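PDB 6N2C: tapirin from Caldicellulosiruptor hydrothermalis, which probably binds cellulose through a beta-helical C-terminal domain that carries a zinc ion, and is likely to serve in cell adhesion. Local coordinates for residues A[180-185]-A[569-574]; A[229-234]-A[249-254]. All coordinates share one frame; numbering follows the deposited sequence. Where two conformers were deposited one is given.

How the contacts relate
Contact 2 belongs to the core of the beta-helix: neighbouring coils, 229-234 and 249-254, run side by side and are joined by direct hydrogen bonds, most of them backbone to backbone. Contact 1 is only partly buried, with Ile571 exposed, its centre about 23 Å from that of the chain, where the loop ahead of strand 186-190 meets the loop that follows helix 557-565. There, apolar side chains, the Phe181 ring among them, and two waters do the joining, and no direct hydrogen bond crosses. Ile180, in segment 180-185 but not touching 569-574, packs on contact 2: CD1 lies 3.7 Å from Asn231 OD1 and CG2 3.8 Å from Ile233 CD1.

Contact 1. Residues A[180-185]-A[569-574]; sequences IFDFTT and IKIENV
The ring of Phe181 meets Val574 obliquely, with CG1 4.0 Å from Phe181 CD2, and the two side chains cross at about a right angle. Val574 CG2 lies near Phe181 CB, so both methyls of the valine take part, while Trp465 meets the same ring with planes at about 60°. The Phe183 ring has water 2 at its edge, in plane, and is stacked with Tyr186. At Thr184 the methyl CG2 does the touching: it sits 3.9 Å from Ile571 CD1, the side chains again crossed at about a right angle, and near Ile569 CD1 in the conformer given. This methyl lies anti to the carbonyl carbon, which leaves OG1 between N and C (chi1 68°), and OG1 turns back to Asp182. Asp182 OD1 accepts from Thr184 OG1 at 2.7 Å and from Thr184 N at 2.8 Å, both reaching it from the same face of the carboxylate, the hydroxyl on the syn side and the amide on the anti side. The hydrogen bond from Thr184 N closes an Asx turn, and with the hydroxyl bond it holds OD1, while Ile571 lays CG1 and CG2 against the carboxylate. Two waters join the backbones: water 1 accepts from Glu572 N and lies 2.8 Å from Phe181 O, water 2 accepts from Phe183 N and lies 2.7 Å from Lys570 O, each within hydrogen-bonding distance and probably donating to that carbonyl. The two bonds to Asp182 OD1 would probably favour the charged carboxylate, even beside the aliphatic Ile571. The contact thus joins the loop leading into strand 186-190 to the tail after helix 557-565, near the C-terminus of the modelled chain, through apolar side chains and water links; local polar bonds shape the 180-185 loop.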
ATOM      1  N   ILE A 180       7.235   7.144 -13.515  1.00 16.06           N
ATOM      2  CA  ILE A 180       7.761   5.934 -12.862  1.00 15.20           C
ATOM      3  C   ILE A 180       9.054   5.430 -13.542  1.00 17.47           C
ATOM      4  O   ILE A 180       9.920   4.847 -12.900  1.00 15.69           O
ATOM      5  CB  ILE A 180       6.640   4.892 -12.680  1.00 16.47           C
ATOM      6  CG1 ILE A 180       5.767   5.336 -11.470  1.00 19.20           C
ATOM      7  CG2 ILE A 180       7.174   3.522 -12.408  1.00 17.30           C
ATOM      8  CD1 ILE A 180       4.380   4.655 -11.440  1.00 18.87           C
ATOM      9  N   PHE A 181       9.127   5.628 -14.880  1.00 15.64           N
ATOM     10  CA  PHE A 181      10.248   5.112 -15.660  1.00 17.04           C
ATOM     11  C   PHE A 181      11.307   6.148 -15.880  1.00 19.52           C
ATOM     12  O   PHE A 181      12.303   5.840 -16.544  1.00 18.48           O
ATOM     13  CB  PHE A 181       9.742   4.653 -17.015  1.00 15.58           C
ATOM     14  CG  PHE A 181       8.642   3.649 -16.895  1.00 16.40           C
ATOM     15  CD1 PHE A 181       8.894   2.343 -16.590  1.00 17.61           C
ATOM     16  CD2 PHE A 181       7.308   4.070 -16.977  1.00 18.42           C
ATOM     17  CE1 PHE A 181       7.853   1.460 -16.426  1.00 20.61           C
ATOM     18  CE2 PHE A 181       6.284   3.189 -16.836  1.00 18.23           C
ATOM     19  CZ  PHE A 181       6.545   1.882 -16.549  1.00 18.64           C
ATOM     20  N   ASP A 182      11.148   7.321 -15.289  1.00 18.57           N
ATOM     21  CA  ASP A 182      12.135   8.388 -15.344  1.00 16.60           C
ATOM     22  C   ASP A 182      12.826   8.575 -14.008  1.00 17.24           C
ATOM     23  O   ASP A 182      12.289   9.232 -13.058  1.00 15.90           O
ATOM     24  CB  ASP A 182      11.461   9.654 -15.795  1.00 16.66           C
ATOM     25  CG  ASP A 182      12.408  10.825 -15.959  1.00 17.34           C
ATOM     26  OD1 ASP A 182      13.514  10.802 -15.417  1.00 14.82           O
ATOM     27  OD2 ASP A 182      11.935  11.868 -16.600  1.00 16.49           O
ATOM     28  N   PHE A 183      14.076   8.071 -13.944  1.00 15.53           N
ATOM     29  CA  PHE A 183      14.781   8.126 -12.655  1.00 13.24           C
ATOM     30  C   PHE A 183      15.321   9.462 -12.260  1.00 14.73           C
ATOM     31  O   PHE A 183      16.000   9.583 -11.228  1.00 14.95           O
ATOM     32  CB  PHE A 183      15.704   6.891 -12.492  1.00 13.61           C
ATOM     33  CG  PHE A 183      14.938   5.655 -12.255  1.00 13.14           C
ATOM     34  CD1 PHE A 183      14.599   5.302 -10.948  1.00 12.83           C
ATOM     35  CD2 PHE A 183      14.375   4.977 -13.332  1.00 13.30           C
ATOM     36  CE1 PHE A 183      13.753   4.235 -10.745  1.00 12.99           C
ATOM     37  CE2 PHE A 183      13.573   3.882 -13.134  1.00 14.88           C
ATOM     38  CZ  PHE A 183      13.240   3.566 -11.775  1.00 14.21           C
ATOM     39  N   THR A 184      15.047  10.534 -13.036  1.00 13.52           N
ATOM     40  CA  THR A 184      15.320  11.855 -12.547  1.00 13.43           C
ATOM     41  C   THR A 184      14.149  12.411 -11.654  1.00 13.77           C
ATOM     42  O   THR A 184      14.224  13.604 -11.187  1.00 16.21           O
ATOM     43  CB  THR A 184      15.553  12.912 -13.663  1.00 15.97           C
ATOM     44  OG1 THR A 184      14.341  13.135 -14.370  1.00 14.83           O
ATOM     45  CG2 THR A 184      16.673  12.431 -14.592  1.00 17.04           C
ATOM     46  N   THR A 185      13.130  11.601 -11.447  1.00 14.27           N
ATOM     47  CA  THR A 185      11.960  11.969 -10.606  1.00 14.70           C
ATOM     48  C   THR A 185      11.934  11.238  -9.259  1.00 16.48           C
ATOM     49  O   THR A 185      10.913  11.211  -8.596  1.00 13.68           O
ATOM     50  CB  THR A 185      10.619  11.731 -11.341  1.00 14.27           C
ATOM     51  OG1 THR A 185      10.336  10.348 -11.490  1.00 13.23           O
ATOM     52  CG2 THR A 185      10.665  12.399 -12.720  1.00 18.44           C
ATOM     53  N   ILE A 569      21.518   6.456 -16.362  0.69 16.12           N
ATOM     54  CA  ILE A 569      20.072   6.526 -16.563  0.69 15.46           C
ATOM     55  C   ILE A 569      19.769   6.646 -18.010  0.69 16.36           C
ATOM     56  O   ILE A 569      20.576   7.121 -18.796  0.69 15.33           O
ATOM     57  CB  ILE A 569      19.428   7.683 -15.726  0.69 16.72           C
ATOM     58  CG1 ILE A 569      19.969   9.055 -16.184  0.69 17.11           C
ATOM     59  CG2 ILE A 569      19.667   7.435 -14.242  0.69 16.34           C
ATOM     60  CD1 ILE A 569      19.298  10.273 -15.562  0.69 17.82           C
ATOM     61  N   LYS A 570      18.599   6.157 -18.377  1.00 16.94           N
ATOM     62  CA  LYS A 570      18.065   6.316 -19.737  1.00 20.48           C
ATOM     63  C   LYS A 570      16.669   6.866 -19.543  1.00 25.08           C
ATOM     64  O   LYS A 570      15.885   6.278 -18.712  1.00 23.39           O
ATOM     65  CB  LYS A 570      18.037   4.931 -20.480  1.00 21.34           C
ATOM     66  CG  LYS A 570      19.414   4.447 -20.945  1.00 28.26           C
ATOM     67  CD  LYS A 570      19.359   3.626 -22.266  1.00 37.11           C
ATOM     68  CE  LYS A 570      20.755   3.375 -22.792  1.00 42.13           C
ATOM     69  NZ  LYS A 570      20.714   2.524 -24.032  1.00 41.05           N
ATOM     70  N   ILE A 571      16.319   7.880 -20.336  1.00 23.23           N
ATOM     71  CA  ILE A 571      14.989   8.501 -20.277  1.00 25.90           C
ATOM     72  C   ILE A 571      14.313   8.249 -21.594  1.00 35.09           C
ATOM     73  O   ILE A 571      14.858   8.618 -22.642  1.00 29.81           O
ATOM     74  CB  ILE A 571      15.038   9.998 -19.961  1.00 27.53           C
ATOM     75  CG1 ILE A 571      15.719  10.252 -18.603  1.00 29.81           C
ATOM     76  CG2 ILE A 571      13.618  10.607 -19.993  1.00 25.90           C
ATOM     77  CD1 ILE A 571      16.100  11.718 -18.410  1.00 34.74           C
ATOM     78  N   GLU A 572      13.183   7.553 -21.572  1.00 31.42           N
ATOM     79  CA  GLU A 572      12.508   7.233 -22.790  1.00 37.71           C
ATOM     80  C   GLU A 572      11.174   7.943 -22.780  1.00 44.27           C
ATOM     81  O   GLU A 572      10.579   8.242 -21.700  1.00 38.34           O
ATOM     82  CB  GLU A 572      12.501   5.740 -23.048  1.00 45.34           C
ATOM     83  CG  GLU A 572      11.271   4.978 -22.660  1.00 51.86           C
ATOM     84  CD  GLU A 572      11.292   3.538 -23.192  1.00 61.47           C
ATOM     85  OE1 GLU A 572      12.001   2.735 -22.564  1.00 49.83           O
ATOM     86  OE2 GLU A 572      10.621   3.217 -24.227  1.00 64.59           O
ATOM     87  N   ASN A 573      10.722   8.254 -23.987  1.00 48.83           N
ATOM     88  CA  ASN A 573       9.425   8.910 -24.189  1.00 58.16           C
ATOM     89  C   ASN A 573       8.310   7.884 -23.962  1.00 57.07           C
ATOM     90  O   ASN A 573       7.653   7.436 -24.914  1.00 53.81           O
ATOM     91  CB  ASN A 573       9.344   9.536 -25.598  1.00 60.63           C
ATOM     92  CG  ASN A 573       7.982  10.148 -25.883  1.00 68.60           C
ATOM     93  OD1 ASN A 573       7.399  10.796 -25.017  1.00 76.50           O
ATOM     94  ND2 ASN A 573       7.455   9.911 -27.079  1.00 64.98           N
ATOM     95  N   VAL A 574       8.109   7.486 -22.704  1.00 51.66           N
ATOM     96  CA  VAL A 574       7.154   6.423 -22.409  1.00 53.52           C
ATOM     97  C   VAL A 574       5.750   7.030 -22.541  1.00 59.85           C
ATOM     98  O   VAL A 574       5.509   8.188 -22.106  1.00 49.37           O
ATOM     99  CB  VAL A 574       7.322   5.810 -21.001  1.00 51.83           C
ATOM    100  CG1 VAL A 574       6.086   4.985 -20.622  1.00 55.33           C
ATOM    101  CG2 VAL A 574       8.568   4.949 -20.953  1.00 50.57           C
TER
HETATM  102  O   HOH W   1      12.017   7.056 -19.060  0.87 22.62           O
HETATM  103  O   HOH W   2      15.416   6.996 -16.137  0.91 25.28           O

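Contact 2. Residues A[229-234]-A[249-254]; sequences ADNIIV and VNNLMY
Asn231 OD1 is gripped by two donors from the next coil of the beta-helix, Asn251 ND2 at 2.8 Å and Leu252 N at 3.0 Å. The first lies in the carbonyl plane, on a lone pair; the second is tilted 31° from it. The two amide planes stand 88° apart, and Asn231 ND2 bonds to Asn206 OD1 and Asp177 OD2. An alanine at Asn231 would probably leave Leu252 N without this acceptor, Asn251 ND2 with one partner fewer beside Ala175 O, and Asn206 and Asp177 without their amide donor. The corner itself is bonded by Asn250 N to Ala229 O and by Asn251 N to Asp230 O. Beyond it the axes of the parallel strands 231-234 and 252-254 approach to 4.8 Å, their directions differing by 11°, and the strands are joined by Ile232 N to Leu252 O, Tyr254 N to Ile232 O and Val234 N to Tyr254 O. On the face shared by Ile233, Leu252 and Tyr254, Ile233 CG2 packs 4.2 Å from Tyr254 CD2 and helix 451-457 covers the side chains, while Tyr254 OH bonds to Asp277. On the other face, Ile232 CD1 reaches 3.5 Å from Val249 CG2.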
ATOM      1  N   ALA A 229       4.587  11.166  -0.919  1.00 15.44           N
ATOM      2  CA  ALA A 229       5.169  10.723  -2.219  1.00 15.34           C
ATOM      3  C   ALA A 229       4.141  10.686  -3.280  1.00 14.08           C
ATOM      4  O   ALA A 229       2.980  10.465  -3.023  1.00 14.05           O
ATOM      5  CB  ALA A 229       5.741   9.332  -2.015  1.00 15.99           C
ATOM      6  N   ASP A 230       4.555  10.771  -4.558  1.00 11.71           N
ATOM      7  CA  ASP A 230       3.687  10.423  -5.647  1.00 13.30           C
ATOM      8  C   ASP A 230       3.535   8.924  -5.804  1.00 12.31           C
ATOM      9  O   ASP A 230       2.439   8.395  -6.026  1.00 13.18           O
ATOM     10  CB  ASP A 230       4.310  10.902  -7.008  1.00 16.89           C
ATOM     11  CG  ASP A 230       4.400  12.422  -7.157  1.00 21.62           C
ATOM     12  OD1 ASP A 230       3.775  13.135  -6.391  1.00 26.49           O
ATOM     13  OD2 ASP A 230       5.015  12.830  -8.167  1.00 29.52           O
ATOM     14  N   ASN A 231       4.661   8.210  -5.725  1.00 12.34           N
ATOM     15  CA  ASN A 231       4.679   6.765  -5.937  1.00 12.64           C
ATOM     16  C   ASN A 231       5.717   6.149  -5.028  1.00 12.91           C
ATOM     17  O   ASN A 231       6.794   6.767  -4.819  1.00 13.53           O
ATOM     18  CB  ASN A 231       4.986   6.295  -7.388  1.00 12.90           C
ATOM     19  CG  ASN A 231       3.988   6.834  -8.422  1.00 13.76           C
ATOM     20  OD1 ASN A 231       2.892   6.321  -8.548  1.00 14.23           O
ATOM     21  ND2 ASN A 231       4.368   7.911  -9.123  1.00 14.58           N
ATOM     22  N   ILE A 232       5.388   4.951  -4.467  1.00 12.70           N
ATOM     23  CA  ILE A 232       6.327   4.152  -3.717  1.00 13.49           C
ATOM     24  C   ILE A 232       6.280   2.763  -4.216  1.00 12.99           C
ATOM     25  O   ILE A 232       5.210   2.160  -4.299  1.00 12.46           O
ATOM     26  CB  ILE A 232       6.016   4.171  -2.173  1.00 13.25           C
ATOM     27  CG1 ILE A 232       5.978   5.583  -1.608  1.00 13.83           C
ATOM     28  CG2 ILE A 232       6.970   3.237  -1.430  1.00 14.96           C
ATOM     29  CD1 ILE A 232       5.695   5.660  -0.094  1.00 15.24           C
ATOM     30  N   ILE A 233       7.456   2.215  -4.610  1.00 12.79           N
ATOM     31  CA  ILE A 233       7.532   0.907  -5.195  1.00 13.13           C
ATOM     32  C   ILE A 233       8.555   0.090  -4.461  1.00 14.53           C
ATOM     33  O   ILE A 233       9.674   0.474  -4.383  1.00 15.53           O
ATOM     34  CB  ILE A 233       7.909   0.962  -6.725  1.00 14.27           C
ATOM     35  CG1 ILE A 233       6.850   1.801  -7.474  1.00 16.50           C
ATOM     36  CG2 ILE A 233       8.161  -0.457  -7.287  1.00 16.05           C
ATOM     37  CD1 ILE A 233       7.235   2.124  -8.909  1.00 18.47           C
ATOM     38  N   VAL A 234       8.116  -1.045  -3.972  1.00 12.88           N
ATOM     39  CA  VAL A 234       8.998  -2.025  -3.252  1.00 13.98           C
ATOM     40  C   VAL A 234       8.933  -3.270  -4.067  1.00 14.81           C
ATOM     41  O   VAL A 234       8.010  -4.100  -3.986  1.00 15.10           O
ATOM     42  CB  VAL A 234       8.541  -2.278  -1.809  1.00 13.80           C
ATOM     43  CG1 VAL A 234       9.634  -3.063  -1.084  1.00 15.86           C
ATOM     44  CG2 VAL A 234       8.371  -0.946  -1.076  1.00 14.49           C
ATOM     45  N   VAL A 249       0.441   8.602  -0.310  1.00 15.31           N
ATOM     46  CA  VAL A 249       0.929   8.211  -1.651  1.00 16.00           C
ATOM     47  C   VAL A 249      -0.169   8.610  -2.632  1.00 16.92           C
ATOM     48  O   VAL A 249      -1.254   8.010  -2.692  1.00 17.29           O
ATOM     49  CB  VAL A 249       1.277   6.723  -1.780  1.00 17.32           C
ATOM     50  CG1 VAL A 249       1.892   6.536  -3.190  1.00 16.48           C
ATOM     51  CG2 VAL A 249       2.277   6.332  -0.718  1.00 16.35           C
ATOM     52  N   ASN A 250       0.111   9.639  -3.423  0.52 17.09           N
ATOM     53  CA  ASN A 250      -0.939  10.201  -4.320  0.52 17.36           C
ATOM     54  C   ASN A 250      -1.350   9.220  -5.399  0.52 17.04           C
ATOM     55  O   ASN A 250      -2.555   9.003  -5.657  0.52 15.88           O
ATOM     56  CB  ASN A 250      -0.505  11.525  -4.914  0.52 19.48           C
ATOM     57  CG  ASN A 250      -1.650  12.269  -5.557  0.52 22.14           C
ATOM     58  OD1 ASN A 250      -2.720  12.398  -4.960  0.52 24.73           O
ATOM     59  ND2 ASN A 250      -1.460  12.698  -6.796  0.52 21.96           N
ATOM     60  N   ASN A 251      -0.371   8.587  -6.033  1.00 15.27           N
ATOM     61  CA  ASN A 251      -0.664   7.724  -7.204  1.00 14.74           C
ATOM     62  C   ASN A 251      -0.620   6.237  -6.813  1.00 14.28           C
ATOM     63  O   ASN A 251      -1.615   5.707  -6.322  1.00 16.39           O
ATOM     64  CB  ASN A 251       0.227   8.089  -8.384  1.00 16.43           C
ATOM     65  CG  ASN A 251      -0.186   7.395  -9.639  1.00 19.26           C
ATOM     66  OD1 ASN A 251      -1.354   7.506 -10.070  1.00 20.00           O
ATOM     67  ND2 ASN A 251       0.691   6.627 -10.190  1.00 16.26           N
ATOM     68  N   LEU A 252       0.499   5.568  -6.935  0.51 14.33           N
ATOM     69  CA  LEU A 252       0.456   4.176  -6.544  0.51 14.19           C
ATOM     70  C   LEU A 252       1.545   3.798  -5.553  0.51 13.93           C
ATOM     71  O   LEU A 252       2.694   4.240  -5.634  0.51 14.33           O
ATOM     72  CB  LEU A 252       0.437   3.217  -7.749  0.51 14.84           C
ATOM     73  CG  LEU A 252       1.795   3.137  -8.438  0.51 14.77           C
ATOM     74  CD1 LEU A 252       2.733   2.138  -7.779  0.51 14.49           C
ATOM     75  CD2 LEU A 252       1.598   2.813  -9.919  0.51 15.20           C
ATOM     76  N   MET A 253       1.132   2.917  -4.641  1.00 13.29           N
ATOM     77  CA  MET A 253       2.038   2.220  -3.753  1.00 13.54           C
ATOM     78  C   MET A 253       1.925   0.780  -4.097  1.00 12.87           C
ATOM     79  O   MET A 253       0.837   0.179  -4.066  1.00 13.99           O
ATOM     80  CB  MET A 253       1.666   2.452  -2.276  1.00 14.10           C
ATOM     81  CG  MET A 253       2.531   1.656  -1.309  1.00 13.71           C
ATOM     82  SD  MET A 253       2.193   2.291   0.337  0.90 17.65           S
ATOM     83  CE  MET A 253       3.405   1.381   1.259  1.00 22.19           C
ATOM     84  N   TYR A 254       3.074   0.171  -4.470  1.00 13.07           N
ATOM     85  CA  TYR A 254       3.169  -1.225  -4.806  1.00 12.83           C
ATOM     86  C   TYR A 254       4.179  -1.909  -3.894  1.00 13.31           C
ATOM     87  O   TYR A 254       5.243  -1.389  -3.717  1.00 15.35           O
ATOM     88  CB  TYR A 254       3.680  -1.460  -6.283  1.00 13.93           C
ATOM     89  CG  TYR A 254       4.028  -2.941  -6.505  1.00 14.04           C
ATOM     90  CD1 TYR A 254       3.013  -3.878  -6.839  1.00 13.56           C
ATOM     91  CD2 TYR A 254       5.336  -3.462  -6.372  1.00 13.85           C
ATOM     92  CE1 TYR A 254       3.288  -5.219  -6.947  1.00 15.42           C
ATOM     93  CE2 TYR A 254       5.603  -4.805  -6.514  1.00 17.23           C
ATOM     94  CZ  TYR A 254       4.616  -5.673  -6.824  1.00 15.73           C
ATOM     95  OH  TYR A 254       4.896  -6.975  -6.984  1.00 18.08           O
TER